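Local coordinates for protein phospholyase (Arthrobacter aurescens, PDB 5G4I) that acts as a pyridoxal phosphate-dependent phospholyase (EC 4.2.3.2), a lyase built on the scaffold of the class III transaminases, at residues I249-V253 with M264-Q268; V253-F257 with G280-G284. Residue numbers count along the deposited sequence, not the author numbering.

Interaction 1. Residues I249-V253 with M264-Q268; sequences ISDEV and MWGYQ. With PLP (pyridoxal-5'-phosphate), chain C.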
loop_
_atom_site.group_PDB
_atom_site.type_symbol
_atom_site.label_atom_id
_atom_site.label_comp_id
_atom_site.label_asym_id
_atom_site.label_seq_id
_atom_site.Cartn_x
_atom_site.Cartn_y
_atom_site.Cartn_z
ATOM N N ILE A 249 10.475 -16.784 -4.124
ATOM C CA ILE A 249 9.374 -16.055 -3.488
ATOM C C ILE A 249 8.057 -16.857 -3.795
ATOM O O ILE A 249 7.665 -16.973 -4.961
ATOM C CB ILE A 249 9.160 -14.600 -3.960
ATOM C CG1 ILE A 249 10.450 -13.729 -3.806
ATOM C CG2 ILE A 249 7.989 -13.932 -3.166
ATOM C CD1 ILE A 249 10.386 -12.441 -4.597
ATOM N N SER A 250 7.355 -17.315 -2.725
ATOM C CA SER A 250 5.947 -17.800 -2.905
ATOM C C SER A 250 4.976 -16.661 -2.653
ATOM O O SER A 250 4.939 -16.160 -1.478
ATOM C CB SER A 250 5.623 -18.967 -1.958
ATOM O OG SER A 250 4.311 -19.461 -2.214
ATOM N N ASP A 251 4.184 -16.314 -3.680
ATOM C CA ASP A 251 3.112 -15.293 -3.562
ATOM C C ASP A 251 1.858 -16.075 -3.118
ATOM O O ASP A 251 1.314 -16.851 -3.883
ATOM C CB ASP A 251 2.932 -14.613 -4.908
ATOM C CG ASP A 251 1.801 -13.596 -4.927
ATOM O OD1 ASP A 251 0.925 -13.667 -4.062
ATOM O OD2 ASP A 251 1.757 -12.784 -5.902
ATOM N N GLU A 252 1.509 -15.872 -1.825
ATOM C CA GLU A 252 0.374 -16.548 -1.155
ATOM C C GLU A 252 -0.862 -15.719 -1.152
ATOM O O GLU A 252 -1.811 -16.049 -0.403
ATOM C CB GLU A 252 0.769 -16.969 0.253
ATOM C CG GLU A 252 1.857 -18.019 0.294
ATOM C CD GLU A 252 1.433 -19.430 -0.067
ATOM O OE1 GLU A 252 0.225 -19.720 0.028
ATOM O OE2 GLU A 252 2.340 -20.220 -0.408
ATOM N N VAL A 253 -0.966 -14.703 -1.988
ATOM C CA VAL A 253 -2.203 -13.873 -1.971
ATOM C C VAL A 253 -3.406 -14.682 -2.346
ATOM O O VAL A 253 -4.495 -14.468 -1.682
ATOM C CB VAL A 253 -2.029 -12.585 -2.870
ATOM C CG1 VAL A 253 -3.343 -11.842 -2.968
ATOM C CG2 VAL A 253 -0.928 -11.715 -2.346
ATOM N N MET A 264 -1.609 -24.607 5.508
ATOM C CA MET A 264 -1.844 -23.179 5.626
ATOM C C MET A 264 -1.421 -22.425 4.357
ATOM O O MET A 264 -2.132 -21.449 3.913
ATOM C CB MET A 264 -1.137 -22.604 6.865
ATOM C CG MET A 264 -1.593 -21.241 7.162
ATOM S SD MET A 264 -3.377 -21.128 7.802
ATOM C CE MET A 264 -3.075 -19.473 8.444
ATOM N N TRP A 265 -0.329 -22.861 3.710
ATOM C CA TRP A 265 0.300 -22.121 2.591
ATOM C C TRP A 265 0.357 -23.019 1.384
ATOM O O TRP A 265 0.668 -24.231 1.484
ATOM C CB TRP A 265 1.733 -21.656 2.990
ATOM C CG TRP A 265 1.697 -20.865 4.326
ATOM C CD1 TRP A 265 2.156 -21.291 5.542
ATOM C CD2 TRP A 265 0.987 -19.666 4.614
ATOM N NE1 TRP A 265 1.851 -20.434 6.547
ATOM C CE2 TRP A 265 1.086 -19.416 5.984
ATOM C CE3 TRP A 265 0.280 -18.729 3.789
ATOM C CZ2 TRP A 265 0.494 -18.286 6.600
ATOM C CZ3 TRP A 265 -0.273 -17.612 4.405
ATOM C CH2 TRP A 265 -0.191 -17.406 5.783
ATOM N N GLY A 266 0.007 -22.474 0.223
ATOM C CA GLY A 266 0.111 -23.212 -1.029
ATOM C C GLY A 266 1.462 -23.785 -1.362
ATOM O O GLY A 266 1.499 -24.873 -2.038
ATOM N N TYR A 267 2.560 -23.137 -0.954
ATOM C CA TYR A 267 3.907 -23.724 -1.314
ATOM C C TYR A 267 4.079 -25.104 -0.773
ATOM O O TYR A 267 4.925 -25.880 -1.237
ATOM C CB TYR A 267 5.049 -22.803 -0.949
ATOM C CG TYR A 267 5.373 -22.684 0.556
ATOM C CD1 TYR A 267 6.099 -23.670 1.243
ATOM C CD2 TYR A 267 4.958 -21.558 1.336
ATOM C CE1 TYR A 267 6.424 -23.547 2.567
ATOM C CE2 TYR A 267 5.256 -21.494 2.678
ATOM C CZ TYR A 267 5.976 -22.505 3.274
ATOM O OH TYR A 267 6.336 -22.400 4.654
ATOM N N GLN A 268 3.303 -25.479 0.277
ATOM C CA GLN A 268 3.414 -26.778 0.959
ATOM C C GLN A 268 2.911 -27.878 0.044
ATOM O O GLN A 268 3.163 -29.087 0.395
ATOM C CB GLN A 268 2.617 -26.726 2.356
ATOM C CG GLN A 268 3.246 -25.783 3.364
ATOM C CD GLN A 268 2.438 -25.375 4.614
ATOM O OE1 GLN A 268 1.312 -25.269 4.533
ATOM N NE2 GLN A 268 3.134 -25.055 5.710
HETATM N N1 PLP C . -0.519 -11.279 -6.268
HETATM C C2 PLP C . -1.594 -12.089 -6.421
HETATM C C2A PLP C . -1.396 -13.560 -6.678
HETATM C C3 PLP C . -2.967 -11.531 -6.336
HETATM O O3 PLP C . -4.063 -12.325 -6.487
HETATM C C4 PLP C . -3.099 -10.079 -6.083
HETATM C C4A PLP C . -4.426 -9.431 -5.982
HETATM C C5 PLP C . -1.844 -9.304 -5.933
HETATM C C6 PLP C . -0.620 -9.959 -6.036
HETATM C C5A PLP C . -1.894 -7.815 -5.672
HETATM O O4P PLP C . -2.738 -7.555 -4.554
HETATM P P PLP C . -3.200 -6.051 -4.211
HETATM O O1P PLP C . -4.301 -5.773 -5.206
HETATM O O2P PLP C . -3.663 -6.131 -2.776
HETATM O O3P PLP C . -1.950 -5.231 -4.419
#
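Hydrogen bonds to one carboxylate join the two segments. Glu-252 reaches across to two consecutive backbone amides at the start of the 3-10 segment that begins at Gly-266. Gly-266 N donates to Glu-252 OE1 at 2.8 Å, and Tyr-267 N donates to Glu-252 OE2 at 3.0 Å. Ser-250 OG donates to Glu-252 OE2 at 2.8 Å, and Ser-255 OG is hydrogen-bonded to OE1, so both oxygens of this buried carboxylate have more than one partner. The packing is slight. Ser-250 OG lies 3.6 Å from Tyr-267 CB, and Glu-252 OE2 meets the edge of the tyrosine ring at Tyr-267 CD2, 3.4 Å away. Strand 247-251 belongs to the large mixed sheet of a fold-type I PLP enzyme, and its end carries the cofactor aspartate. Asp-251 OD2 sits 2.8 Å from PLP N1, the contact of this fold thought to stabilise a protonated pyridine nitrogen. Asp-251 OD1 accepts from Val-253 N at 3.0 Å, an Asx turn. Val-253 CG1 lies 3.4 Å from PLP C3.

Interaction 2. Residues V253-F257 with G280-G284; sequences VQSGF and GKPMG. With PLP (pyridoxal-5'-phosphate), chain C; PO4 (phosphate ion), chain D.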
loop_
_atom_site.group_PDB
_atom_site.type_symbol
_atom_site.label_atom_id
_atom_site.label_comp_id
_atom_site.label_asym_id
_atom_site.label_seq_id
_atom_site.Cartn_x
_atom_site.Cartn_y
_atom_site.Cartn_z
ATOM N N VAL A 253 -0.966 -14.703 -1.988
ATOM C CA VAL A 253 -2.203 -13.873 -1.971
ATOM C C VAL A 253 -3.406 -14.682 -2.346
ATOM O O VAL A 253 -4.495 -14.468 -1.682
ATOM C CB VAL A 253 -2.029 -12.585 -2.870
ATOM C CG1 VAL A 253 -3.343 -11.842 -2.968
ATOM C CG2 VAL A 253 -0.928 -11.715 -2.346
ATOM N N GLN A 254 -3.327 -15.590 -3.290
ATOM C CA GLN A 254 -4.451 -16.471 -3.702
ATOM C C GLN A 254 -4.510 -17.811 -2.943
ATOM O O GLN A 254 -5.641 -18.351 -2.744
ATOM C CB GLN A 254 -4.414 -16.860 -5.217
ATOM C CG GLN A 254 -4.512 -15.690 -6.159
ATOM C CD GLN A 254 -5.926 -15.114 -6.249
ATOM O OE1 GLN A 254 -6.900 -15.751 -5.987
ATOM N NE2 GLN A 254 -5.991 -13.896 -6.651
ATOM N N SER A 255 -3.378 -18.398 -2.548
ATOM C CA SER A 255 -3.350 -19.716 -2.028
ATOM C C SER A 255 -3.203 -19.800 -0.514
ATOM O O SER A 255 -3.220 -20.923 0.017
ATOM C CB SER A 255 -2.225 -20.536 -2.677
ATOM O OG SER A 255 -0.942 -19.948 -2.481
ATOM N N GLY A 256 -2.996 -18.682 0.169
ATOM C CA GLY A 256 -2.693 -18.708 1.627
ATOM C C GLY A 256 -3.876 -18.793 2.545
ATOM O O GLY A 256 -5.063 -18.898 2.141
ATOM N N PHE A 257 -3.588 -18.737 3.839
ATOM C CA PHE A 257 -4.625 -18.712 4.910
ATOM C C PHE A 257 -5.539 -19.941 4.826
ATOM O O PHE A 257 -6.744 -19.916 5.180
ATOM C CB PHE A 257 -5.352 -17.395 5.029
ATOM C CG PHE A 257 -4.440 -16.259 5.493
ATOM C CD1 PHE A 257 -3.567 -15.557 4.584
ATOM C CD2 PHE A 257 -4.355 -15.937 6.851
ATOM C CE1 PHE A 257 -2.658 -14.623 5.080
ATOM C CE2 PHE A 257 -3.439 -14.998 7.326
ATOM C CZ PHE A 257 -2.590 -14.361 6.423
ATOM N N GLY A 280 -1.607 -11.065 1.333
ATOM C CA GLY A 280 -2.510 -9.892 1.282
ATOM C C GLY A 280 -3.940 -10.447 1.313
ATOM O O GLY A 280 -4.300 -11.283 2.156
ATOM N N LYS A 281 -4.759 -10.033 0.327
ATOM C CA LYS A 281 -6.228 -10.265 0.193
ATOM C C LYS A 281 -6.946 -10.695 1.498
ATOM O O LYS A 281 -7.528 -9.825 2.198
ATOM C CB LYS A 281 -6.529 -11.014 -1.092
ATOM C CG LYS A 281 -6.434 -10.142 -2.362
ATOM C CD LYS A 281 -6.874 -10.889 -3.660
ATOM C CE LYS A 281 -6.840 -10.025 -4.997
ATOM N NZ LYS A 281 -5.503 -10.285 -5.596
ATOM N N PRO A 282 -7.123 -12.033 1.752
ATOM C CA PRO A 282 -7.871 -12.416 2.975
ATOM C C PRO A 282 -7.430 -11.908 4.320
ATOM O O PRO A 282 -8.197 -12.052 5.320
ATOM C CB PRO A 282 -7.707 -13.987 2.980
ATOM C CG PRO A 282 -6.374 -14.157 2.293
ATOM C CD PRO A 282 -6.471 -13.207 1.157
ATOM N N MET A 283 -6.151 -11.532 4.473
ATOM C CA MET A 283 -5.574 -11.525 5.825
ATOM C C MET A 283 -6.239 -10.678 6.893
ATOM O O MET A 283 -6.204 -10.997 8.101
ATOM C CB MET A 283 -4.072 -11.365 5.843
ATOM C CG MET A 283 -3.533 -10.123 5.760
ATOM S SD MET A 283 -1.659 -10.118 5.476
ATOM C CE MET A 283 -0.899 -10.353 6.921
ATOM N N GLY A 284 -6.940 -9.579 6.485
ATOM C CA GLY A 284 -7.710 -8.719 7.385
ATOM C C GLY A 284 -9.229 -8.662 7.132
ATOM O O GLY A 284 -9.897 -7.728 7.583
HETATM N N1 PLP C . -0.519 -11.279 -6.268
HETATM C C2 PLP C . -1.594 -12.089 -6.421
HETATM C C2A PLP C . -1.396 -13.560 -6.678
HETATM C C3 PLP C . -2.967 -11.531 -6.336
HETATM O O3 PLP C . -4.063 -12.325 -6.487
HETATM C C4 PLP C . -3.099 -10.079 -6.083
HETATM C C4A PLP C . -4.426 -9.431 -5.982
HETATM C C5 PLP C . -1.844 -9.304 -5.933
HETATM C C6 PLP C . -0.620 -9.959 -6.036
HETATM C C5A PLP C . -1.894 -7.815 -5.672
HETATM O O4P PLP C . -2.738 -7.555 -4.554
HETATM P P PLP C . -3.200 -6.051 -4.211
HETATM O O1P PLP C . -4.301 -5.773 -5.206
HETATM O O2P PLP C . -3.663 -6.131 -2.776
HETATM O O3P PLP C . -1.950 -5.231 -4.419
HETATM P P PO4 D . -9.353 -11.453 -7.951
HETATM O O1 PO4 D . -8.510 -12.555 -7.671
HETATM O O2 PO4 D . -10.401 -11.121 -6.892
HETATM O O3 PO4 D . -10.272 -12.217 -8.897
HETATM O O4 PO4 D . -8.776 -10.211 -8.579
#
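This contact forms part of the PLP site, at the lysine that carries the cofactor. Lys-281 NZ is bonded to PLP C4A at 1.4 Å, the covalent link of the internal aldimine. Lys-281 NZ also makes a weak hydrogen bond to PLP O3 at 2.7 Å. Gln-254 approaches the same oxygen from the other segment. Its CA-to-CB bond points away from 280-284, but its amide end turns back. Gln-254 NE2 donates to PLP O3 in a very short bond of 2.5 Å, and to O1 of a phosphate ion at 3.0 Å. That ion probably comes from the crystallisation liquor. Arg-414 holds Gln-254 OE1 and also binds the phosphate. Thr-311 of the second subunit bonds PLP and packs on Lys-281, so the site draws on both chains.

No hydrogen bond joins the two segments directly; they meet by packing. Val-253 CG1 lies 3.6 Å from Lys-281 CG and touches the cofactor ring as well. Val-253 CG2 comes within 3.8 Å of Gly-280 N, where the backbones run close. Further along, Phe-257 covers the turn after the lysine. Met-283 CA sits over one face of the Phe-257 ring, 4.3 Å from its centroid, a CH-pi contact. Phe-257 CZ is 3.4 Å from Met-283 CB, and Phe-257 CD1 is 3.9 Å from Pro-282 CG. Met-283 N donates to Gly-280 O at 3.0 Å and tightens this turn. A Schiff-base lysine just after a strand of the large sheet is typical of fold-type I PLP enzymes, including class III transaminases.

The two contacts share Val-253, and their centres lie about 9 Å apart. Along the chain, 249-253 comes first and runs into 253-257. Segment 264-268 follows, and 280-284 comes last, in the loop after strand 276-279. Strands 247-251 and 276-279 are parallel neighbours in the mixed sheet with outermost strands 113-117 and 171-174. The first ends at the cofactor aspartate; the second leads into the loop that carries the cofactor lysine. The long loop between these strands supplies 253-257 and 264-268. The contacts also touch directly: Trp-265 CZ3 is 3.5 Å from Phe-257 N, and these two rings meet edge-to-face. Asp-251, in interaction 1, meets the pyridine nitrogen, while interaction 2 lies at the opposite, aldimine-bearing side.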